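Local coordinates for 4-amino-4-deoxy-L-arabinose transferase or related glycosyltransferases of PMT family (Cupriavidus metallidurans, PDB 5EZM), which probably transfers a sugar such as 4-amino-4-deoxy-L-arabinose from a polyprenyl phosphate carrier to lipid A, as a zinc-binding integral membrane glycosyltransferase of the GT-C fold, at residues A[101-106]-A[110-115]; A[73-78]-A[96-101]. All blocks are in the same frame, centred on the assembly; numbering follows the deposited sequence.

Interaction 1 of 2, residues A[101-106]-A[110-115]. With MPG ([(Z)-octadec-9-enyl] (2R)-2,3-bis(oxidanyl)propanoate), chain B.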
loop_
_atom_site.group_PDB
_atom_site.type_symbol
_atom_site.label_atom_id
_atom_site.label_comp_id
_atom_site.label_asym_id
_atom_site.label_seq_id
_atom_site.Cartn_x
_atom_site.Cartn_y
_atom_site.Cartn_z
ATOM N N GLU A 101 5.902 -19.137 -1.054
ATOM C CA GLU A 101 5.873 -20.583 -1.226
ATOM C C GLU A 101 5.561 -20.971 -2.665
ATOM O O GLU A 101 6.072 -21.982 -3.157
ATOM C CB GLU A 101 4.848 -21.203 -0.273
ATOM C CG GLU A 101 4.689 -22.707 -0.417
ATOM C CD GLU A 101 5.947 -23.466 -0.041
ATOM O OE1 GLU A 101 6.690 -22.990 0.842
ATOM O OE2 GLU A 101 6.193 -24.540 -0.630
ATOM N N LEU A 102 4.741 -20.185 -3.362
ATOM C CA LEU A 102 4.423 -20.546 -4.741
ATOM C C LEU A 102 5.516 -20.119 -5.718
ATOM O O LEU A 102 5.884 -20.889 -6.611
ATOM C CB LEU A 102 3.078 -19.944 -5.153
ATOM C CG LEU A 102 1.856 -20.534 -4.445
ATOM C CD1 LEU A 102 0.572 -20.065 -5.104
ATOM C CD2 LEU A 102 1.934 -22.054 -4.420
ATOM N N PHE A 103 6.054 -18.906 -5.564
ATOM C CA PHE A 103 6.912 -18.320 -6.584
ATOM C C PHE A 103 8.272 -17.864 -6.061
ATOM O O PHE A 103 8.984 -17.149 -6.777
ATOM C CB PHE A 103 6.200 -17.140 -7.252
ATOM C CG PHE A 103 4.754 -17.398 -7.557
ATOM C CD1 PHE A 103 4.390 -18.274 -8.566
ATOM C CD2 PHE A 103 3.757 -16.760 -6.840
ATOM C CE1 PHE A 103 3.055 -18.513 -8.852
ATOM C CE2 PHE A 103 2.419 -16.996 -7.119
ATOM C CZ PHE A 103 2.068 -17.872 -8.127
ATOM N N GLY A 104 8.653 -18.247 -4.845
ATOM C CA GLY A 104 9.955 -17.883 -4.315
ATOM C C GLY A 104 10.058 -16.401 -3.989
ATOM O O GLY A 104 9.150 -15.606 -4.228
ATOM N N LEU A 105 11.208 -16.032 -3.427
ATOM C CA LEU A 105 11.443 -14.657 -3.020
ATOM C C LEU A 105 11.711 -13.773 -4.228
ATOM O O LEU A 105 12.267 -14.212 -5.238
ATOM C CB LEU A 105 12.624 -14.574 -2.055
ATOM C CG LEU A 105 12.466 -15.326 -0.737
ATOM C CD1 LEU A 105 13.764 -15.275 0.057
ATOM C CD2 LEU A 105 11.325 -14.730 0.058
ATOM N N GLY A 106 11.316 -12.512 -4.112
ATOM C CA GLY A 106 11.527 -11.562 -5.184
ATOM C C GLY A 106 10.695 -10.321 -4.966
ATOM O O GLY A 106 9.847 -10.252 -4.069
ATOM N N ALA A 110 6.830 -10.070 -3.401
ATOM C CA ALA A 110 6.617 -9.280 -2.198
ATOM C C ALA A 110 5.513 -8.245 -2.371
ATOM O O ALA A 110 4.964 -7.770 -1.371
ATOM C CB ALA A 110 7.921 -8.595 -1.792
ATOM N N ARG A 111 5.180 -7.888 -3.611
ATOM C CA ARG A 111 4.111 -6.943 -3.904
ATOM C C ARG A 111 2.832 -7.634 -4.344
ATOM O O ARG A 111 1.928 -6.973 -4.864
ATOM C CB ARG A 111 4.564 -5.948 -4.976
ATOM C CG ARG A 111 5.662 -5.001 -4.500
ATOM C CD ARG A 111 5.912 -3.878 -5.486
ATOM N NE ARG A 111 7.088 -4.122 -6.310
ATOM C CZ ARG A 111 8.244 -3.479 -6.176
ATOM N NH1 ARG A 111 8.384 -2.544 -5.246
ATOM N NH2 ARG A 111 9.260 -3.768 -6.978
ATOM N N LEU A 112 2.730 -8.948 -4.138
ATOM C CA LEU A 112 1.609 -9.698 -4.695
ATOM C C LEU A 112 0.318 -9.425 -3.929
ATOM O O LEU A 112 -0.759 -9.316 -4.532
ATOM C CB LEU A 112 1.943 -11.188 -4.694
ATOM C CG LEU A 112 1.190 -12.047 -5.704
ATOM C CD1 LEU A 112 1.492 -11.577 -7.118
ATOM C CD2 LEU A 112 1.561 -13.510 -5.531
ATOM N N ALA A 113 0.408 -9.306 -2.601
ATOM C CA ALA A 113 -0.783 -9.070 -1.791
ATOM C C ALA A 113 -1.469 -7.766 -2.178
ATOM O O ALA A 113 -2.701 -7.707 -2.272
ATOM C CB ALA A 113 -0.414 -9.064 -0.309
ATOM N N VAL A 114 -0.690 -6.708 -2.418
ATOM C CA VAL A 114 -1.305 -5.425 -2.737
ATOM C C VAL A 114 -1.859 -5.421 -4.157
ATOM O O VAL A 114 -2.888 -4.785 -4.423
ATOM C CB VAL A 114 -0.306 -4.275 -2.504
ATOM C CG1 VAL A 114 0.050 -4.193 -1.034
ATOM C CG2 VAL A 114 0.944 -4.464 -3.335
ATOM N N ALA A 115 -1.213 -6.129 -5.087
ATOM C CA ALA A 115 -1.735 -6.187 -6.450
ATOM C C ALA A 115 -3.058 -6.938 -6.488
ATOM O O ALA A 115 -4.038 -6.469 -7.086
ATOM C CB ALA A 115 -0.717 -6.841 -7.382
HETATM C C2 MPG B . -0.720 -22.118 2.605
HETATM C C3 MPG B . 0.388 -22.582 3.543
HETATM C C4 MPG B . 1.767 -22.234 3.004
HETATM C C5 MPG B . 2.878 -23.120 3.591
HETATM C C6 MPG B . 4.264 -22.462 3.483
HETATM C C7 MPG B . 5.371 -23.328 4.112
HETATM C C8 MPG B . 6.473 -22.473 4.783
HETATM C C9 MPG B . 7.555 -23.336 5.479
HETATM C C1 MPG B . -2.118 -22.309 3.199
#

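Interaction 2 of 2, residues A[73-78]-A[96-101]. With MPG ([(Z)-octadec-9-enyl] (2R)-2,3-bis(oxidanyl)propanoate), chain B; MPG ([(Z)-octadec-9-enyl] (2R)-2,3-bis(oxidanyl)propanoate), chain C; MPG ([(Z)-octadec-9-enyl] (2R)-2,3-bis(oxidanyl)propanoate), chain H.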
loop_
_atom_site.group_PDB
_atom_site.type_symbol
_atom_site.label_atom_id
_atom_site.label_comp_id
_atom_site.label_asym_id
_atom_site.label_seq_id
_atom_site.Cartn_x
_atom_site.Cartn_y
_atom_site.Cartn_z
ATOM N N GLY A 73 8.448 -20.582 9.528
ATOM C CA GLY A 73 7.208 -21.314 9.668
ATOM C C GLY A 73 6.309 -20.837 10.786
ATOM O O GLY A 73 5.174 -21.319 10.895
ATOM N N ASP A 74 6.770 -19.906 11.619
ATOM C CA ASP A 74 5.961 -19.365 12.708
ATOM C C ASP A 74 5.045 -18.293 12.135
ATOM O O ASP A 74 5.458 -17.150 11.930
ATOM C CB ASP A 74 6.855 -18.805 13.810
ATOM C CG ASP A 74 6.098 -18.533 15.097
ATOM O OD1 ASP A 74 4.855 -18.435 15.063
ATOM O OD2 ASP A 74 6.755 -18.414 16.151
ATOM N N TRP A 75 3.792 -18.660 11.877
ATOM C CA TRP A 75 2.799 -17.734 11.351
ATOM C C TRP A 75 2.048 -16.986 12.444
ATOM O O TRP A 75 1.080 -16.283 12.141
ATOM C CB TRP A 75 1.794 -18.477 10.467
ATOM C CG TRP A 75 2.339 -18.936 9.146
ATOM C CD1 TRP A 75 3.620 -19.321 8.869
ATOM C CD2 TRP A 75 1.613 -19.044 7.914
ATOM N NE1 TRP A 75 3.733 -19.669 7.543
ATOM C CE2 TRP A 75 2.515 -19.508 6.936
ATOM C CE3 TRP A 75 0.286 -18.798 7.545
ATOM C CZ2 TRP A 75 2.132 -19.732 5.616
ATOM C CZ3 TRP A 75 -0.091 -19.020 6.235
ATOM C CH2 TRP A 75 0.828 -19.481 5.286
ATOM N N VAL A 76 2.464 -17.120 13.700
ATOM C CA VAL A 76 1.787 -16.497 14.832
ATOM C C VAL A 76 2.604 -15.342 15.403
ATOM O O VAL A 76 2.109 -14.220 15.522
ATOM C CB VAL A 76 1.469 -17.541 15.925
ATOM C CG1 VAL A 76 0.780 -16.877 17.109
ATOM C CG2 VAL A 76 0.619 -18.663 15.353
ATOM N N THR A 77 3.858 -15.602 15.763
ATOM C CA THR A 77 4.722 -14.594 16.371
ATOM C C THR A 77 5.460 -13.860 15.259
ATOM O O THR A 77 6.469 -14.344 14.739
ATOM C CB THR A 77 5.688 -15.242 17.357
ATOM O OG1 THR A 77 4.952 -16.090 18.251
ATOM C CG2 THR A 77 6.421 -14.178 18.169
ATOM N N ILE A 78 4.947 -12.683 14.890
ATOM C CA ILE A 78 5.566 -11.878 13.844
ATOM C C ILE A 78 6.925 -11.376 14.318
ATOM O O ILE A 78 7.080 -10.925 15.461
ATOM C CB ILE A 78 4.644 -10.708 13.460
ATOM C CG1 ILE A 78 3.300 -11.229 12.955
ATOM C CG2 ILE A 78 5.294 -9.827 12.407
ATOM C CD1 ILE A 78 2.275 -10.134 12.736
ATOM N N THR A 96 1.571 -12.784 1.666
ATOM C CA THR A 96 2.893 -12.681 1.059
ATOM C C THR A 96 3.664 -13.986 1.197
ATOM O O THR A 96 4.398 -14.376 0.284
ATOM C CB THR A 96 3.684 -11.527 1.683
ATOM O OG1 THR A 96 2.931 -10.309 1.587
ATOM C CG2 THR A 96 5.019 -11.348 0.960
ATOM N N VAL A 97 3.495 -14.685 2.321
ATOM C CA VAL A 97 4.236 -15.922 2.544
ATOM C C VAL A 97 3.717 -17.026 1.634
ATOM O O VAL A 97 4.499 -17.827 1.103
ATOM C CB VAL A 97 4.178 -16.336 4.026
ATOM C CG1 VAL A 97 4.622 -17.776 4.190
ATOM C CG2 VAL A 97 5.066 -15.432 4.859
ATOM N N VAL A 98 2.397 -17.099 1.443
ATOM C CA VAL A 98 1.873 -18.035 0.452
ATOM C C VAL A 98 2.462 -17.727 -0.919
ATOM O O VAL A 98 2.875 -18.635 -1.657
ATOM C CB VAL A 98 0.333 -18.002 0.435
ATOM C CG1 VAL A 98 -0.201 -18.882 -0.681
ATOM C CG2 VAL A 98 -0.216 -18.456 1.773
ATOM N N GLY A 99 2.540 -16.440 -1.267
ATOM C CA GLY A 99 3.181 -16.062 -2.518
ATOM C C GLY A 99 4.619 -16.538 -2.603
ATOM O O GLY A 99 5.061 -17.025 -3.647
ATOM N N TYR A 100 5.366 -16.410 -1.501
ATOM C CA TYR A 100 6.747 -16.886 -1.469
ATOM C C TYR A 100 6.813 -18.393 -1.687
ATOM O O TYR A 100 7.688 -18.889 -2.406
ATOM C CB TYR A 100 7.400 -16.523 -0.134
ATOM C CG TYR A 100 7.768 -15.068 0.037
ATOM C CD1 TYR A 100 7.864 -14.215 -1.055
ATOM C CD2 TYR A 100 8.037 -14.550 1.298
ATOM C CE1 TYR A 100 8.211 -12.883 -0.893
ATOM C CE2 TYR A 100 8.386 -13.225 1.471
ATOM C CZ TYR A 100 8.472 -12.393 0.374
ATOM O OH TYR A 100 8.817 -11.069 0.551
ATOM N N GLU A 101 5.902 -19.137 -1.054
ATOM C CA GLU A 101 5.873 -20.583 -1.226
ATOM C C GLU A 101 5.561 -20.971 -2.665
ATOM O O GLU A 101 6.072 -21.982 -3.157
ATOM C CB GLU A 101 4.848 -21.203 -0.273
ATOM C CG GLU A 101 4.689 -22.707 -0.417
ATOM C CD GLU A 101 5.947 -23.466 -0.041
ATOM O OE1 GLU A 101 6.690 -22.990 0.842
ATOM O OE2 GLU A 101 6.193 -24.540 -0.630
HETATM C C2 MPG B . -0.720 -22.118 2.605
HETATM C C3 MPG B . 0.388 -22.582 3.543
HETATM C C4 MPG B . 1.767 -22.234 3.004
HETATM C C5 MPG B . 2.878 -23.120 3.591
HETATM C C6 MPG B . 4.264 -22.462 3.483
HETATM C C7 MPG B . 5.371 -23.328 4.112
HETATM C C8 MPG B . 6.473 -22.473 4.783
HETATM C C9 MPG B . 7.555 -23.336 5.479
HETATM C C1 MPG B . -2.118 -22.309 3.199
HETATM C C2 MPG C . 4.920 -25.250 8.414
HETATM C C3 MPG C . 3.826 -24.505 7.659
HETATM C C4 MPG C . 2.998 -23.617 8.573
HETATM C C5 MPG C . 1.596 -23.340 8.004
HETATM C C6 MPG C . 0.819 -22.306 8.832
HETATM C C1 MPG C . 5.498 -26.413 7.602
HETATM C C2 MPG H . -3.880 -16.690 0.544
HETATM C C3 MPG H . -4.835 -16.134 -0.508
HETATM C C4 MPG H . -4.170 -15.824 -1.845
HETATM C C5 MPG H . -2.639 -15.982 -1.835
HETATM C C6 MPG H . -2.009 -15.750 -3.220
HETATM C C7 MPG H . -0.474 -15.630 -3.158
HETATM C C1 MPG H . -4.534 -16.823 1.923
#

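Interaction 1 of 2, residues A[101-106]-A[110-115]
The backbone link between 101-106 and 110-115 is one i to i+4 hydrogen bond, from A110 N to G106 O at 3.1 Å, with an N-H...O angle of 148°. G106 occupies the N-cap position of the short helix 107-110, so this bond spans that single turn, and the methyl carbon A110 CB also lies against the carbonyl, 3.4 Å from G106 O. The side chains add an apolar pair. One methyl branch of L112 approaches the ring of F103 obliquely, with L112 CD2 3.9 Å from F103 CE2, and the two side chains cross at about a right angle. With CG of F103 opposite its carbonyl carbon (chi1 -43°), the phenyl group leans toward L112; CB of the preceding L102 lies over the centre of one ring face, 3.5 Å above its plane. The segments form the linker between two membrane-domain helices of the GT-C fold, helix 91-103 and helix 112-133, with the one-turn helix 107-110 between them: helix 91-103 gives way at G104, whose positive phi turns the chain, and R111 then interrupts the helical path before helix 112-133, which includes a predicted transmembrane segment, sets off. R111 is directed elsewhere, forming a salt bridge with E59 and hydrogen bonds to the carbonyl oxygens of R52 and L49, which tie this second bend to helix 58-72 and to the loop that follows helix 31-47. On the lipid-exposed side, the bent chain of E101 runs beside the MPG of chain B, its OE1 3.5 Å from C7 of the lipid's hydrocarbon chain.

Interaction 2 of 2, residues A[73-78]-A[96-101]
The indole of W75 lies between lipid and helix: carbon C6 of one MPG molecule (chain C) sits over the centre of one ring face, 3.5 Å above the plane, while V97 and V98 and a second MPG (chain B) approach the six-membered ring obliquely. This is a loop-to-helix contact at the lipid-lined surface of the GT-C membrane domain, joining the loop after helix 58-72 to helix 91-103. V97 and W75 extend toward each other from opposite directions, and the CG1 methyl of V97 comes to 3.5 Å from W75 CZ2, at the far end of the indole. At the next residue, the CG2 branch of V98 stands 3.8 Å from W75 CH2. Because CG2 of V98 lies opposite its carbonyl carbon and CG1 opposite the backbone N (chi1 175°), its two methyls serve different neighbours: CG2 meets the tryptophan and the chain B lipid, whereas CG1 faces a third MPG (chain H). That same lipid approaches the backbone at G99, where no side chain intervenes, with its C7 3.6 Å from G99 N. The chain B hydrocarbon tail also passes the tryptophan, C3 of this MPG lying 3.6 Å from W75 CH2. W94 of the same helix also meets the indole, its NE1 donating to the W75 carbonyl. Behind the tryptophan, the carboxylate of D74 shapes the loop. D74 OD1 accepts from V76 N, an Asx turn, and from T77 N as well, making an Asx motif; both donors come from the same face of the carboxylate, the first on the anti side and the second from above the plane, with a nearly straight T77 N-H...OD1 angle of 173°.

Overall arrangement
Both contacts use helix 91-103, and their segments overlap at E101, with centres 11 Å apart on the same side of the chain's centre. Interaction 2 packs a loop against the middle of the helix, and its contact across the segments is wholly apolar, with lipid at its outer side although W75 and V97 are themselves buried. Interaction 1, at the helix end, is partly buried and combines a backbone hydrogen bond with one apolar pair. The two meet chiefly at Y100, which packs against L105 and A110, with T96 adding packing against A110 and A113. The MPG of chain B passes W75, V98 and E101, so it reaches interaction 1 only at the start of its first segment.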